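Local coordinates for protein NAD(P)H-flavin oxidoreductase (PDB 2FRE) that probably uses electrons from NAD(P)H to reduce flavins or related substrates, as an FMN-containing dimeric oxidoreductase of the nitroreductase family, at residues L88-S93 with E145-P150; D14-D19 with Q124-G129; F119-Q124 with V159-L164. All coordinates share one frame; numbering follows the deposited sequence.

Interaction 1: residues L88-S93 with E145-P150; sequences LLFVIS and EKLDIP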
# COMPACT_ATOMS: atom_id res chain seq x y z
N LEU A 88 6.68 13.90 11.91
CA LEU A 88 6.71 14.08 10.47
C LEU A 88 7.77 13.13 9.91
O LEU A 88 8.84 12.96 10.51
CB LEU A 88 7.02 15.52 10.09
CG LEU A 88 5.89 16.53 10.33
CD1 LEU A 88 6.40 17.95 10.26
CD2 LEU A 88 4.81 16.34 9.32
N LEU A 89 7.48 12.53 8.76
CA LEU A 89 8.44 11.70 8.08
C LEU A 89 8.21 11.70 6.57
O LEU A 89 7.15 12.08 6.10
CB LEU A 89 8.39 10.26 8.64
CG LEU A 89 7.10 9.45 8.45
CD1 LEU A 89 7.03 8.75 7.09
CD2 LEU A 89 6.99 8.38 9.54
N PHE A 90 9.22 11.26 5.84
CA PHE A 90 9.13 11.11 4.40
C PHE A 90 9.32 9.65 4.03
O PHE A 90 10.24 8.95 4.52
CB PHE A 90 10.09 12.08 3.69
CG PHE A 90 9.80 13.51 4.00
CD1 PHE A 90 8.76 14.19 3.34
CD2 PHE A 90 10.48 14.16 5.02
CE1 PHE A 90 8.45 15.50 3.67
CE2 PHE A 90 10.18 15.47 5.36
CZ PHE A 90 9.15 16.15 4.69
N VAL A 91 8.41 9.18 3.19
CA VAL A 91 8.49 7.85 2.63
C VAL A 91 9.25 7.93 1.31
O VAL A 91 8.89 8.66 0.41
CB VAL A 91 7.11 7.22 2.40
CG1 VAL A 91 7.29 5.82 1.82
CG2 VAL A 91 6.30 7.18 3.68
N ILE A 92 10.32 7.16 1.24
CA ILE A 92 11.27 7.20 0.15
C ILE A 92 11.34 5.80 -0.42
O ILE A 92 11.05 4.84 0.30
CB ILE A 92 12.64 7.62 0.71
CG1 ILE A 92 12.56 9.07 1.19
CG2 ILE A 92 13.77 7.45 -0.30
CD1 ILE A 92 13.37 9.28 2.40
N SER A 93 11.73 5.66 -1.68
CA SER A 93 11.99 4.33 -2.24
C SER A 93 13.19 4.31 -3.17
O SER A 93 13.45 5.27 -3.89
CB SER A 93 10.77 3.79 -2.98
OG SER A 93 10.50 4.55 -4.14
N GLU A 145 17.92 17.17 -1.06
CA GLU A 145 19.13 17.91 -0.75
C GLU A 145 19.33 18.03 0.76
O GLU A 145 20.39 17.72 1.27
CB GLU A 145 19.05 19.30 -1.37
CG GLU A 145 20.31 20.12 -1.22
CD GLU A 145 21.53 19.44 -1.84
OE1 GLU A 145 21.36 18.74 -2.88
OE2 GLU A 145 22.65 19.61 -1.30
N LYS A 146 18.29 18.48 1.47
CA LYS A 146 18.41 18.77 2.91
C LYS A 146 18.51 17.51 3.78
O LYS A 146 19.08 17.57 4.87
CB LYS A 146 17.25 19.64 3.40
CG LYS A 146 17.22 21.05 2.85
CD LYS A 146 18.27 21.98 3.49
CE LYS A 146 17.93 23.45 3.20
NZ LYS A 146 19.04 24.41 3.43
N LEU A 147 17.93 16.40 3.33
CA LEU A 147 17.93 15.17 4.13
C LEU A 147 18.93 14.13 3.63
O LEU A 147 18.94 12.99 4.09
CB LEU A 147 16.51 14.55 4.21
CG LEU A 147 15.42 15.48 4.79
CD1 LEU A 147 14.15 14.75 4.99
CD2 LEU A 147 15.84 16.15 6.12
N ASP A 148 19.79 14.55 2.70
CA ASP A 148 20.91 13.73 2.22
C ASP A 148 20.44 12.43 1.60
O ASP A 148 20.99 11.37 1.86
CB ASP A 148 21.89 13.41 3.36
CG ASP A 148 22.50 14.65 3.98
OD1 ASP A 148 22.79 15.60 3.22
OD2 ASP A 148 22.68 14.67 5.22
N ILE A 149 19.40 12.51 0.78
CA ILE A 149 18.90 11.33 0.13
C ILE A 149 19.82 11.04 -1.05
O ILE A 149 20.06 11.94 -1.85
CB ILE A 149 17.45 11.52 -0.31
CG1 ILE A 149 16.58 11.67 0.95
CG2 ILE A 149 16.99 10.34 -1.20
CD1 ILE A 149 15.23 12.19 0.70
N PRO A 150 20.35 9.80 -1.14
CA PRO A 150 21.31 9.47 -2.19
C PRO A 150 20.64 9.36 -3.54
O PRO A 150 19.42 9.27 -3.62
CB PRO A 150 21.86 8.10 -1.76
CG PRO A 150 21.27 7.83 -0.41
CD PRO A 150 20.06 8.63 -0.29
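F90 and I92 of strand 87-98 meet L147 and I149 in a buried, wholly apolar contact, on the face of the mixed alpha and beta nitroreductase-type fold where the segment leaving helix 140-146 passes over the antiparallel sheet. The evidence for sheet-to-segment packing is the spacing of the backbones: the CA atoms of F90 and L147 are 9.7 Å apart, and those of I92 and I149 8.7 Å, so side chains alone bridge the gap. The alternation of the strand selects the residues, for F90 and I92 point their CB atoms at 145-150 while L89 points away. Helix 140-146 ends at K146, and L147 is the first residue to leave helical geometry.

F90 and L147 cross at about a right angle, and the CD1 methyl of L147 approaches the F90 ring obliquely at its CD2-CE2 bond, with CD1 3.7 Å from F90 CD2 and 4.1 Å from F90 CE2. L147 is also packed by V58 of strand 55-61, L69 and F70 of helix 67-72, and L73, which wedge its isobutyl group between strand and helix. Its backbone hydrogen-bonds to the second subunit, and G193 of that subunit packs on it, so this segment belongs to the dimer interface as well as to the core.

I92 and I149 reach toward each other tip to tip. In both, CG1 lies beside the backbone N and anti to the carbonyl carbon (chi1 -67° in I92); this turns CG1, and with it CD1, into the gap between the two segments. I92 also packs on R56 and V58 of strand 55-61. At the meeting point I149 CD1 stands 3.8 Å from I92 CD1 and 4.1 Å from I92 CG1.

Interaction 2: residues D14-D19 with Q124-G129; sequences DPLFLD and QAHLLG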
# COMPACT_ATOMS: atom_id res chain seq x y z
N ASP A 14 -13.90 -5.29 7.26
CA ASP A 14 -13.48 -5.08 8.62
C ASP A 14 -13.61 -3.59 8.88
O ASP A 14 -13.21 -2.79 8.04
CB ASP A 14 -12.04 -5.51 8.85
CG ASP A 14 -11.69 -5.57 10.33
OD1 ASP A 14 -11.67 -4.51 10.99
OD2 ASP A 14 -11.45 -6.69 10.82
N PRO A 15 -14.19 -3.21 10.03
CA PRO A 15 -14.34 -1.78 10.30
C PRO A 15 -13.04 -1.00 10.30
O PRO A 15 -13.06 0.23 10.13
CB PRO A 15 -14.98 -1.75 11.69
CG PRO A 15 -15.63 -3.06 11.85
CD PRO A 15 -14.78 -4.03 11.11
N LEU A 16 -11.92 -1.68 10.52
CA LEU A 16 -10.62 -1.02 10.45
C LEU A 16 -10.44 -0.25 9.14
O LEU A 16 -9.83 0.81 9.12
CB LEU A 16 -9.49 -2.03 10.65
CG LEU A 16 -9.38 -2.69 12.03
CD1 LEU A 16 -8.50 -3.94 11.97
CD2 LEU A 16 -8.87 -1.73 13.09
N PHE A 17 -10.96 -0.77 8.04
CA PHE A 17 -10.77 -0.10 6.74
C PHE A 17 -11.59 1.19 6.59
O PHE A 17 -11.21 2.07 5.82
CB PHE A 17 -11.09 -1.08 5.61
CG PHE A 17 -10.13 -2.22 5.57
CD1 PHE A 17 -8.83 -2.02 5.12
CD2 PHE A 17 -10.51 -3.48 5.97
CE1 PHE A 17 -7.93 -3.05 5.07
CE2 PHE A 17 -9.60 -4.53 5.93
CZ PHE A 17 -8.32 -4.31 5.48
N LEU A 18 -12.68 1.30 7.33
CA LEU A 18 -13.46 2.54 7.39
C LEU A 18 -12.97 3.50 8.48
O LEU A 18 -13.11 4.72 8.35
CB LEU A 18 -14.94 2.20 7.62
CG LEU A 18 -15.58 1.23 6.63
CD1 LEU A 18 -17.10 1.09 6.92
CD2 LEU A 18 -15.39 1.70 5.22
N ASP A 19 -12.48 2.94 9.58
CA ASP A 19 -12.03 3.72 10.75
C ASP A 19 -10.72 4.43 10.50
O ASP A 19 -10.48 5.49 11.09
CB ASP A 19 -11.92 2.83 12.00
CG ASP A 19 -13.27 2.39 12.49
OD1 ASP A 19 -14.27 3.07 12.18
OD2 ASP A 19 -13.34 1.39 13.19
N GLN A 124 -0.95 0.54 11.24
CA GLN A 124 -0.34 0.37 12.57
C GLN A 124 -0.54 1.62 13.45
O GLN A 124 -0.85 1.51 14.65
CB GLN A 124 1.13 -0.04 12.47
CG GLN A 124 1.79 -0.43 13.81
CD GLN A 124 1.06 -1.49 14.61
OE1 GLN A 124 0.15 -1.20 15.46
NE2 GLN A 124 1.47 -2.72 14.41
N ALA A 125 -0.38 2.79 12.85
CA ALA A 125 -0.67 4.06 13.53
C ALA A 125 -2.11 4.08 14.07
O ALA A 125 -2.35 4.36 15.25
CB ALA A 125 -0.43 5.24 12.58
N HIS A 126 -3.06 3.82 13.17
CA HIS A 126 -4.46 3.66 13.56
C HIS A 126 -4.65 2.71 14.74
O HIS A 126 -5.34 3.05 15.73
CB HIS A 126 -5.33 3.17 12.39
CG HIS A 126 -6.76 3.06 12.78
ND1 HIS A 126 -7.38 1.85 13.03
CD2 HIS A 126 -7.68 4.00 13.03
CE1 HIS A 126 -8.62 2.06 13.41
NE2 HIS A 126 -8.83 3.36 13.44
N LEU A 127 -4.04 1.53 14.66
CA LEU A 127 -4.19 0.54 15.71
C LEU A 127 -3.67 0.99 17.08
O LEU A 127 -4.18 0.55 18.12
CB LEU A 127 -3.56 -0.79 15.29
CG LEU A 127 -4.32 -1.53 14.17
CD1 LEU A 127 -3.47 -2.65 13.61
CD2 LEU A 127 -5.67 -2.08 14.65
N LEU A 128 -2.68 1.88 17.09
CA LEU A 128 -2.14 2.46 18.33
C LEU A 128 -2.90 3.69 18.83
O LEU A 128 -2.56 4.22 19.89
CB LEU A 128 -0.66 2.82 18.13
CG LEU A 128 0.27 1.61 17.96
CD1 LEU A 128 1.64 2.09 17.56
CD2 LEU A 128 0.33 0.80 19.26
N GLY A 129 -3.91 4.14 18.10
CA GLY A 129 -4.74 5.24 18.55
C GLY A 129 -4.36 6.56 17.92
O GLY A 129 -4.84 7.61 18.34
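D19 and H126 mark the nearest approach of the two backbones, with CA atoms 8.1 Å apart where the short helix 16-19 meets the last turn of helix 110-127. A capping motif marks the start of helix 16-19 and another the finish of helix 110-127. D14 forms an Asx turn leading into helix 16-19, its OD1 accepting a nearly straight bond from L16 N (167°) through the anti lone pair. Helix 110-127 finishes in a Schellman motif, in which G129 has positive phi (100°) and its N bonds back to H126 O.

H126 supplies the largest share of the buried surface. Its CG stands anti to the backbone N (chi1 -178°), which extends the imidazole away from its own helix and over to the other segment. There CB of D19 comes to 3.5 Å from H126 NE2, approaching the ring obliquely. This is a van der Waals contact and not a charge pairing: D19 OD2 is 4.9 Å from H126 NE2, and D19 OD1 is hydrogen-bonded to S4 OG.

L16 completes the contact with a single methyl, CD2, which meets both L127 and H126. It touches CD2 of L127 at 3.6 Å, the two leucines crossing at about a right angle; M123, one turn back in the same chain, is a further neighbour. The interface lies at the surface of the chain yet near the dimer partner, since D14 packs on L127 and F17 on Q124 of the second subunit. Against the imidazole, L16 CD2 sits at the edge and in the ring plane, 3.8 Å from H126 CE1.

Interaction 3: residues F119-Q124 with V159-L164; sequences FSLAMQ and VAIGTL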
# COMPACT_ATOMS: atom_id res chain seq x y z
N PHE A 119 0.58 2.04 3.56
CA PHE A 119 -0.71 1.63 4.14
C PHE A 119 -0.48 0.91 5.46
O PHE A 119 -1.22 1.11 6.43
CB PHE A 119 -1.57 0.75 3.23
CG PHE A 119 -2.93 0.57 3.77
CD1 PHE A 119 -3.90 1.53 3.55
CD2 PHE A 119 -3.21 -0.47 4.63
CE1 PHE A 119 -5.16 1.42 4.13
CE2 PHE A 119 -4.45 -0.60 5.21
CZ PHE A 119 -5.43 0.33 4.97
N SER A 120 0.52 0.05 5.48
CA SER A 120 0.87 -0.68 6.68
C SER A 120 1.19 0.28 7.83
O SER A 120 0.73 0.10 8.96
CB SER A 120 2.07 -1.59 6.39
OG SER A 120 1.74 -2.62 5.46
N LEU A 121 1.97 1.32 7.52
CA LEU A 121 2.29 2.42 8.45
C LEU A 121 1.02 3.08 9.02
O LEU A 121 0.86 3.25 10.25
CB LEU A 121 3.14 3.46 7.69
CG LEU A 121 3.84 4.60 8.43
CD1 LEU A 121 4.88 5.22 7.51
CD2 LEU A 121 2.85 5.64 8.94
N ALA A 122 0.13 3.47 8.11
CA ALA A 122 -1.15 4.11 8.47
C ALA A 122 -2.03 3.20 9.33
O ALA A 122 -2.68 3.65 10.30
CB ALA A 122 -1.88 4.52 7.22
N MSE A 123 -2.02 1.92 9.01
CA MSE A 123 -2.79 0.93 9.73
C MSE A 123 -2.26 0.71 11.14
O MSE A 123 -3.00 0.70 12.09
CB MSE A 123 -2.82 -0.38 8.95
CG MSE A 123 -3.87 -1.35 9.38
SE MSE A 123 -5.68 -0.59 9.36
CE MSE A 123 -5.79 -0.37 10.82
N GLN A 124 -0.95 0.54 11.24
CA GLN A 124 -0.34 0.37 12.57
C GLN A 124 -0.54 1.62 13.45
O GLN A 124 -0.85 1.51 14.65
CB GLN A 124 1.13 -0.04 12.47
CG GLN A 124 1.79 -0.43 13.81
CD GLN A 124 1.06 -1.49 14.61
OE1 GLN A 124 0.15 -1.20 15.46
NE2 GLN A 124 1.47 -2.72 14.41
N VAL A 159 4.48 12.23 5.52
CA VAL A 159 3.47 11.68 6.40
C VAL A 159 3.51 12.41 7.72
O VAL A 159 4.57 12.52 8.34
CB VAL A 159 3.69 10.18 6.66
CG1 VAL A 159 2.62 9.64 7.57
CG2 VAL A 159 3.71 9.40 5.35
N ALA A 160 2.34 12.90 8.13
CA ALA A 160 2.13 13.50 9.44
C ALA A 160 1.35 12.48 10.29
O ALA A 160 0.35 11.91 9.82
CB ALA A 160 1.34 14.76 9.29
N ILE A 161 1.83 12.25 11.51
CA ILE A 161 1.19 11.34 12.44
C ILE A 161 1.01 12.02 13.79
O ILE A 161 1.90 12.72 14.27
CB ILE A 161 2.01 10.05 12.68
CG1 ILE A 161 2.70 9.57 11.40
CG2 ILE A 161 1.08 8.96 13.26
CD1 ILE A 161 3.70 8.40 11.62
N GLY A 162 -0.16 11.82 14.40
CA GLY A 162 -0.45 12.44 15.67
C GLY A 162 -1.76 11.98 16.26
O GLY A 162 -2.39 11.01 15.78
N THR A 163 -2.15 12.66 17.33
CA THR A 163 -3.37 12.35 18.04
C THR A 163 -4.43 13.39 17.71
O THR A 163 -4.20 14.60 17.84
CB THR A 163 -3.11 12.34 19.54
OG1 THR A 163 -2.14 11.32 19.84
CG2 THR A 163 -4.39 12.06 20.31
N LEU A 164 -5.59 12.90 17.28
CA LEU A 164 -6.68 13.73 16.80
C LEU A 164 -7.18 14.63 17.91
O LEU A 164 -7.20 14.22 19.07
CB LEU A 164 -7.83 12.84 16.29
CG LEU A 164 -9.07 13.52 15.68
CD1 LEU A 164 -8.74 14.32 14.44
CD2 LEU A 164 -10.16 12.50 15.34
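L121 meets V159 and I161 without any flat group: no ring face or edge takes part, and the evidence for the contact is purely methyl against methyl. The one aromatic ring in the two segments, that of F119, is directed elsewhere, packing on R20 and on S120 of the second subunit. All three touching residues are buried, and together the segments hide a modest 95 Å² from solvent.

The working group is a single branch of L121. Its CG is placed anti to the backbone N (chi1 -169°), which carries the isobutyl end off the helix and down to the sheet, where CD2 does the touching. That methyl lies 3.9 Å from I161 CD1, the two side chains crossing obliquely, and a looser 4.2 Å from V159 CG1. V159 and I161 are two apart on strand 153-162, so both direct CB at the helix, and L121 reaches the pair of them with one methyl.

Other residues close the space around this group. I39, L40 and A43 of helix 33-44 pack on L121, while L89 and V91 of the neighbouring strand 87-98 pack on V159. Within the helix, M123 N bonds to F119 O at 2.8 Å, and the selenomethionine M123 packs on M123 of the second subunit. A long helix with one side on the sheet and another against its counterpart in the dimer is the arrangement characteristic of the nitroreductase fold, here with the side chain of V159 about 8 Å from a bound FMN.

Overall arrangement
Strand 87-98 links interactions 1 and 3, whose centres are 18 Å apart: it pairs antiparallel with strand 153-162, and L89 O lies 2.7 Å from V159 N, a probable hydrogen bond. Interaction 1 packs on one face of this sheet and interaction 3 on the other. Interactions 2 and 3 both use helix 110-127, share Q124 and have centres 9 Å apart, whereas interactions 1 and 2 stand 26 Å apart on opposite sides of the chain's centre. The segments come in the order 14-19, 88-93, 119-124, 124-129, 145-150, 159-164, so all three contacts interleave along the chain. Each also touches the second subunit, so packing within the subunit, buried in interactions 1 and 3 and at the surface in interaction 2, adjoins the dimer interface.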